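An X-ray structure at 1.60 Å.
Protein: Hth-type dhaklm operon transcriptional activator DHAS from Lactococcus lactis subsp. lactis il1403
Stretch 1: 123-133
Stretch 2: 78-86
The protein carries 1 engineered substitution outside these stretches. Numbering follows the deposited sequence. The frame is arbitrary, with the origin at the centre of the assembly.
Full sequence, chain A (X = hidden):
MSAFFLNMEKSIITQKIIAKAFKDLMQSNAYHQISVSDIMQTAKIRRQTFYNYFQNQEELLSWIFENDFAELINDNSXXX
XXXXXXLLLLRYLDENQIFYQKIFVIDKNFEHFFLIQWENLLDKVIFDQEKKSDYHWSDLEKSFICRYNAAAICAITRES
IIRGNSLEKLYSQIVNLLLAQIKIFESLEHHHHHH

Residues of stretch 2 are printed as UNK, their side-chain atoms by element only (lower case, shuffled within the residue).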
ATOM      1  N   ASP A 123      -5.567   2.901  14.054  1.00 19.78           N
ATOM      2  CA  ASP A 123      -6.520   2.540  15.095  1.00 19.80           C
ATOM      3  C   ASP A 123      -6.362   3.533  16.247  1.00 19.66           C
ATOM      4  O   ASP A 123      -7.367   3.984  16.794  1.00 20.55           O
ATOM      5  CB  ASP A 123      -6.305   1.083  15.527  1.00 23.27           C
ATOM      6  CG  ASP A 123      -6.865   0.089  14.507  1.00 25.30           C
ATOM      7  OD1 ASP A 123      -7.582   0.526  13.582  1.00 32.03           O
ATOM      8  OD2 ASP A 123      -6.587  -1.119  14.630  1.00 31.11           O
ATOM      9  N   LYS A 124      -5.111   3.852  16.577  1.00 19.27           N
ATOM     10  CA  LYS A 124      -4.784   4.849  17.627  1.00 20.12           C
ATOM     11  C   LYS A 124      -5.275   6.263  17.277  1.00 20.18           C
ATOM     12  O   LYS A 124      -5.787   6.979  18.147  1.00 20.51           O
ATOM     13  CB  LYS A 124      -3.267   4.851  17.852  1.00 23.18           C
ATOM     14  CG  LYS A 124      -2.748   5.838  18.903  1.00 23.90           C
ATOM     15  CD  LYS A 124      -3.313   5.510  20.256  1.00 26.96           C
ATOM     16  CE  LYS A 124      -2.371   5.980  21.369  1.00 30.09           C
ATOM     17  NZ  LYS A 124      -2.358   7.467  21.411  1.00 30.27           N
ATOM     18  N   VAL A 125      -5.116   6.666  16.018  1.00 18.33           N
ATOM     19  CA  VAL A 125      -5.656   7.945  15.544  1.00 19.68           C
ATOM     20  C   VAL A 125      -7.151   8.040  15.807  1.00 19.60           C
ATOM     21  O   VAL A 125      -7.658   9.018  16.383  1.00 18.41           O
ATOM     22  CB  VAL A 125      -5.342   8.117  14.036  1.00 19.36           C
ATOM     23  CG1 VAL A 125      -6.013   9.361  13.486  1.00 20.59           C
ATOM     24  CG2 VAL A 125      -3.842   8.197  13.830  1.00 19.68           C
ATOM     25  N   ILE A 126      -7.877   7.009  15.383  1.00 19.78           N
ATOM     26  CA  ILE A 126      -9.322   6.970  15.601  1.00 21.18           C
ATOM     27  C   ILE A 126      -9.668   7.034  17.093  1.00 19.77           C
ATOM     28  O   ILE A 126     -10.490   7.844  17.492  1.00 21.36           O
ATOM     29  CB  ILE A 126      -9.890   5.695  14.977  1.00 23.19           C
ATOM     30  CG1 ILE A 126      -9.692   5.737  13.457  1.00 24.81           C
ATOM     31  CG2 ILE A 126     -11.351   5.547  15.337  1.00 23.20           C
ATOM     32  CD1 ILE A 126     -10.487   6.816  12.734  1.00 28.12           C
ATOM     33  N   PHE A 127      -9.035   6.174  17.891  1.00 20.34           N
ATOM     34  CA  PHE A 127      -9.161   6.094  19.366  1.00 20.64           C
ATOM     35  C   PHE A 127      -9.010   7.497  19.952  1.00 20.51           C
ATOM     36  O   PHE A 127      -9.848   7.935  20.719  1.00 20.92           O
ATOM     37  CB  PHE A 127      -8.008   5.190  19.843  1.00 23.36           C
ATOM     38  CG  PHE A 127      -7.986   4.801  21.312  1.00 24.71           C
ATOM     39  CD1 PHE A 127      -8.945   3.956  21.861  1.00 26.35           C
ATOM     40  CD2 PHE A 127      -6.980   5.278  22.140  1.00 23.44           C
ATOM     41  CE1 PHE A 127      -8.894   3.609  23.215  1.00 27.95           C
ATOM     42  CE2 PHE A 127      -6.920   4.940  23.479  1.00 26.58           C
ATOM     43  CZ  PHE A 127      -7.881   4.101  24.020  1.00 24.89           C
ATOM     44  N   ASP A 128      -7.926   8.184  19.574  1.00 19.67           N
ATOM     45  CA  ASP A 128      -7.634   9.486  20.181  1.00 18.77           C
ATOM     46  C   ASP A 128      -8.621  10.551  19.713  1.00 18.22           C
ATOM     47  O   ASP A 128      -9.045  11.405  20.481  1.00 19.21           O
ATOM     48  CB  ASP A 128      -6.222   9.959  19.831  1.00 18.41           C
ATOM     49  CG  ASP A 128      -5.131   9.226  20.588  1.00 19.12           C
ATOM     50  OD1 ASP A 128      -5.439   8.409  21.482  1.00 23.63           O
ATOM     51  OD2 ASP A 128      -3.917   9.442  20.311  1.00 23.99           O
ATOM     52  N   GLN A 129      -8.993  10.507  18.439  1.00 18.26           N
ATOM     53  CA  GLN A 129      -9.935  11.489  17.930  1.00 17.17           C
ATOM     54  C   GLN A 129     -11.284  11.381  18.631  1.00 18.62           C
ATOM     55  O   GLN A 129     -11.905  12.380  18.942  1.00 18.36           O
ATOM     56  CB  GLN A 129     -10.074  11.342  16.416  1.00 18.22           C
ATOM     57  CG  GLN A 129      -8.892  11.851  15.614  1.00 18.91           C
ATOM     58  CD  GLN A 129      -8.510  13.305  15.820  1.00 17.63           C
ATOM     59  OE1 GLN A 129      -7.312  13.618  15.835  1.00 19.85           O
ATOM     60  NE2 GLN A 129      -9.492  14.193  15.975  1.00 19.78           N
ATOM     61  N   GLU A 130     -11.733  10.160  18.881  1.00 18.15           N
ATOM     62  CA  GLU A 130     -13.036   9.959  19.498  1.00 20.88           C
ATOM     63  C   GLU A 130     -13.063  10.468  20.929  1.00 22.46           C
ATOM     64  O   GLU A 130     -14.134  10.719  21.481  1.00 23.40           O
ATOM     65  CB  GLU A 130     -13.387   8.479  19.456  1.00 21.35           C
ATOM     66  CG  GLU A 130     -13.727   8.054  18.023  1.00 24.04           C
ATOM     67  CD  GLU A 130     -14.544   6.780  17.965  1.00 26.39           C
ATOM     68  OE1 GLU A 130     -14.367   5.910  18.847  1.00 28.18           O
ATOM     69  OE2 GLU A 130     -15.365   6.656  17.032  1.00 27.18           O
ATOM     70  N   LYS A 131     -11.879  10.614  21.519  1.00 24.01           N
ATOM     71  CA  LYS A 131     -11.785  11.233  22.849  1.00 25.98           C
ATOM     72  C   LYS A 131     -11.974  12.748  22.761  1.00 27.29           C
ATOM     73  O   LYS A 131     -12.511  13.377  23.676  1.00 28.71           O
ATOM     74  CB  LYS A 131     -10.445  10.905  23.532  1.00 24.95           C
ATOM     75  CG  LYS A 131     -10.264   9.466  24.004  1.00 25.54           C
ATOM     76  CD  LYS A 131      -8.786   9.039  24.084  1.00 29.40           C
ATOM     77  CE  LYS A 131      -8.315   8.884  25.521  1.00 32.90           C
ATOM     78  NZ  LYS A 131      -7.192   7.908  25.677  1.00 34.94           N
ATOM     79  N   LYS A 132     -11.527  13.335  21.658  1.00 28.19           N
ATOM     80  CA  LYS A 132     -11.513  14.784  21.499  1.00 29.24           C
ATOM     81  C   LYS A 132     -12.852  15.348  21.002  1.00 29.97           C
ATOM     82  O   LYS A 132     -13.319  16.379  21.490  1.00 31.21           O
ATOM     83  CB  LYS A 132     -10.363  15.137  20.555  1.00 28.87           C
ATOM     84  CG  LYS A 132      -9.993  16.599  20.549  1.00 31.32           C
ATOM     85  CD  LYS A 132      -8.662  16.816  19.856  1.00 33.26           C
ATOM     86  CE  LYS A 132      -7.530  16.969  20.856  1.00 34.71           C
ATOM     87  NZ  LYS A 132      -7.974  17.493  22.183  1.00 35.50           N
ATOM     88  N   SER A 133     -13.467  14.669  20.040  1.00 29.80           N
ATOM     89  CA  SER A 133     -14.625  15.187  19.336  1.00 29.70           C
ATOM     90  C   SER A 133     -15.632  14.064  19.081  1.00 28.13           C
ATOM     91  O   SER A 133     -15.338  12.890  19.347  1.00 25.65           O
ATOM     92  CB  SER A 133     -14.182  15.837  18.027  1.00 29.35           C
ATOM     93  OG  SER A 133     -15.065  16.890  17.683  1.00 34.89           O
ATOM     94  N   UNK A  78      -0.375   9.298  27.055  1.00 26.81           N
ATOM     95  CA  UNK A  78      -0.955  10.524  26.549  1.00 25.48           C
ATOM     96  C   UNK A  78      -2.423  10.391  26.227  1.00 25.36           C
ATOM     97  O   UNK A  78      -2.869   9.407  25.646  1.00 26.27           O
ATOM     98  c   UNK A  78      -0.166  11.040  25.341  1.00 28.95           C
ATOM     99  o   UNK A  78       2.168  10.539  25.292  1.00 38.43           O
ATOM    100  c   UNK A  78       1.288  11.334  25.679  1.00 32.82           C
ATOM    101  o   UNK A  78       1.551  12.365  26.339  1.00 38.71           O
ATOM    102  N   UNK A  79      -3.168  11.414  26.618  1.00 22.15           N
ATOM    103  CA  UNK A  79      -4.543  11.503  26.246  1.00 21.93           C
ATOM    104  C   UNK A  79      -4.685  11.756  24.764  1.00 22.83           C
ATOM    105  O   UNK A  79      -5.536  11.137  24.144  1.00 24.68           O
ATOM    106  c   UNK A  79      -9.503  12.177  27.058  1.00 27.04           C
ATOM    107  c   UNK A  79      -7.547  13.242  26.195  1.00 24.48           C
ATOM    108  c   UNK A  79      -7.357  11.549  27.866  1.00 26.20           C
ATOM    109  c   UNK A  79      -8.730  11.402  27.884  1.00 26.18           C
ATOM    110  c   UNK A  79      -8.926  13.100  26.208  1.00 27.17           C
ATOM    111  o   UNK A  79     -10.872  12.018  27.091  1.00 30.13           O
ATOM    112  c   UNK A  79      -5.247  12.614  27.017  1.00 22.93           C
ATOM    113  c   UNK A  79      -6.745  12.467  27.022  1.00 24.32           C
ATOM    114  N   UNK A  80      -3.887  12.643  24.182  1.00 22.56           N
ATOM    115  CA  UNK A  80      -4.036  12.908  22.750  1.00 22.27           C
ATOM    116  C   UNK A  80      -2.684  12.861  22.090  1.00 22.93           C
ATOM    117  O   UNK A  80      -1.971  13.864  21.962  1.00 24.48           O
ATOM    118  c   UNK A  80      -6.373  14.231  18.902  1.00 23.42           C
ATOM    119  c   UNK A  80      -4.163  15.270  20.222  1.00 25.91           C
ATOM    120  c   UNK A  80      -4.362  15.539  18.875  1.00 24.94           C
ATOM    121  c   UNK A  80      -5.058  14.478  20.946  1.00 24.64           C
ATOM    122  c   UNK A  80      -4.832  14.187  22.429  1.00 23.53           C
ATOM    123  c   UNK A  80      -6.161  13.964  20.268  1.00 22.08           C
ATOM    124  c   UNK A  80      -5.467  15.019  18.215  1.00 26.06           C
ATOM    125  o   UNK A  80      -5.650  15.299  16.877  1.00 25.82           O
ATOM    126  N   UNK A  81      -2.348  11.655  21.676  1.00 20.04           N
ATOM    127  CA  UNK A  81      -0.969  11.384  21.406  1.00 19.55           C
ATOM    128  C   UNK A  81      -0.615  11.087  19.967  1.00 19.21           C
ATOM    129  O   UNK A  81       0.572  11.037  19.658  1.00 18.92           O
ATOM    130  N   UNK A  82      -1.583  10.884  19.072  1.00 17.19           N
ATOM    131  CA  UNK A  82      -1.213  10.267  17.809  1.00 18.28           C
ATOM    132  C   UNK A  82      -0.275  11.122  16.969  1.00 17.20           C
ATOM    133  O   UNK A  82       0.574  10.571  16.263  1.00 18.95           O
ATOM    134  c   UNK A  82      -4.038  13.134  13.620  1.00 19.27           C
ATOM    135  c   UNK A  82      -3.980  12.349  14.769  1.00 19.26           C
ATOM    136  c   UNK A  82      -2.925  11.449  15.024  1.00 18.66           C
ATOM    137  c   UNK A  82      -3.021  13.007  12.715  1.00 19.96           C
ATOM    138  n   UNK A  82      -4.850  12.277  15.821  1.00 17.51           N
ATOM    139  c   UNK A  82      -1.891  11.335  14.090  1.00 18.74           C
ATOM    140  c   UNK A  82      -3.206  10.825  16.293  1.00 18.10           C
ATOM    141  c   UNK A  82      -1.955  12.124  12.932  1.00 19.44           C
ATOM    142  c   UNK A  82      -4.364  11.350  16.732  1.00 18.23           C
ATOM    143  c   UNK A  82      -2.398   9.794  17.000  1.00 19.00           C
ATOM    144  N   UNK A  83      -0.431  12.446  17.049  1.00 17.56           N
ATOM    145  CA  UNK A  83       0.407  13.294  16.205  1.00 17.37           C
ATOM    146  C   UNK A  83       1.845  13.202  16.703  1.00 17.31           C
ATOM    147  O   UNK A  83       2.774  13.147  15.895  1.00 17.71           O
ATOM    148  o   UNK A  83      -1.102  17.117  14.930  1.00 24.79           O
ATOM    149  c   UNK A  83      -0.071  14.750  16.163  1.00 16.45           C
ATOM    150  c   UNK A  83      -1.911  16.260  15.307  1.00 21.60           C
ATOM    151  n   UNK A  83      -3.200  16.514  15.496  1.00 22.52           N
ATOM    152  c   UNK A  83      -1.478  14.846  15.581  1.00 18.31           C
ATOM    153  N   UNK A  84       2.036  13.180  18.021  1.00 17.46           N
ATOM    154  CA  UNK A  84       3.390  13.016  18.579  1.00 18.19           C
ATOM    155  C   UNK A  84       3.933  11.621  18.266  1.00 19.20           C
ATOM    156  O   UNK A  84       5.105  11.443  17.944  1.00 20.41           O
ATOM    157  c   UNK A  84       3.355  13.272  20.096  1.00 19.85           C
ATOM    158  n   UNK A  84       2.422  14.995  21.582  1.00 25.58           N
ATOM    159  c   UNK A  84       3.049  14.726  20.426  1.00 22.12           C
ATOM    160  o   UNK A  84       3.382  15.600  19.633  1.00 29.50           O
ATOM    161  N   UNK A  85       3.082  10.609  18.351  1.00 19.07           N
ATOM    162  CA  UNK A  85       3.539   9.255  18.051  1.00 18.97           C
ATOM    163  C   UNK A  85       3.973   9.072  16.609  1.00 18.08           C
ATOM    164  O   UNK A  85       4.998   8.429  16.317  1.00 20.96           O
ATOM    165  o   UNK A  85      -0.026   7.830  19.576  1.00 30.03           O
ATOM    166  c   UNK A  85       2.441   8.256  18.419  1.00 19.58           C
ATOM    167  c   UNK A  85       2.299   8.231  19.923  1.00 22.01           C
ATOM    168  c   UNK A  85       0.864   8.148  20.402  1.00 27.35           C
ATOM    169  o   UNK A  85       0.638   8.400  21.607  1.00 29.79           O
ATOM    170  N   UNK A  86       3.207   9.634  15.687  1.00 18.94           N
ATOM    171  CA  UNK A  86       3.598   9.593  14.291  1.00 18.36           C
ATOM    172  C   UNK A  86       4.962  10.240  14.077  1.00 18.05           C
ATOM    173  O   UNK A  86       5.803   9.662  13.378  1.00 18.99           O
ATOM    174  c   UNK A  86       2.963  10.436  11.973  1.00 18.73           C
ATOM    175  c   UNK A  86       2.529  10.257  13.422  1.00 19.38           C
ATOM    176  c   UNK A  86       1.836  11.223  11.261  1.00 19.93           C
ATOM    177  c   UNK A  86       3.220   9.077  11.290  1.00 22.28           C
TER
HETATM  178  O   HOH W   1      -4.715   7.945  24.036  1.00 32.75           O
HETATM  179  O   HOH W   2      -7.686  12.586  22.794  1.00 31.86           O

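Position 78 has two side-chain carbons, the second bearing two oxygens: a short carboxylate, Asp-78. Its side chain does not touch stretch 1, but its backbone O lies 2.9 Å from the O of water 1.

Position 79 carries one carbon and then a six-carbon ring with one oxygen: Tyr-79. CA-to-CB points away from the helix, yet the ring reaches Lys-131, whose CE lies 3.8 Å from the ring centroid in a CH-pi contact. The electron-rich ring face suits the polarised CE-H groups, and the NZ of Lys-131 adds an off-centre cation-pi interaction.

Position 80 repeats the pattern, one carbon and an oxygen-bearing six-carbon ring: Tyr-80. The CE of Lys-132 sits over one face, 3.4 Å from the ring centroid, with its NZ in cation-pi range. The hydroxyl does what a bare phenyl could not: OH of Tyr-80 donates to OE1 of Gln-129 at 2.6 Å.

Position 81 has no side-chain atoms, so it is Gly-81. Its backbone N donates to OD2 of Asp-128 (3.0 Å), and an ideal CB here would clash with a carboxylate oxygen of position 85, 2.2 Å away.

Position 82 shows one carbon followed by fused five- and six-membered rings of eight carbons and one nitrogen, which only tryptophan supplies. The broad face of Trp-82 packs on Val-125, with CG2 of Val-125 3.6 Å from CD2 of Trp-82, while at the ring edge NE1 of Trp-82 donates to OE1 of Gln-129 (2.8 Å).

Position 83 has three carbons, the third holding one oxygen and one nitrogen: Gln-83. Its NE2 donates to OH of Tyr-80 (3.1 Å), a second bond for that hydroxyl.

Position 84, two carbons ending in one oxygen and one nitrogen, is Asn-84, out of reach, its polar amide suited to exposure.

Position 85 has three carbons, the last with two oxygens: Glu-85. Its buried carboxylate forms a salt bridge with Lys-124, NZ to OE1 being 3.0 Å.

Position 86 has four carbons forked at the second, Leu-86, without contact to stretch 1, its apolar side chain suited to burial.

The contact joins two nearly antiparallel helices, at 154°, and the loop leading into the second. At its heart NZ of Lys-124 bridges two acids, also meeting OD2 of Asp-128 at 2.7 Å, which offsets the proximity of like charges. Gln-129 gathers two aromatic donors on one oxygen, while lysines cover one face of each tyrosine. Water 2 donates to the backbone O atoms of Tyr-79 and Asp-128, both 2.9 Å away.

Stretch 2, residues 78-86: DYYGWQNEL
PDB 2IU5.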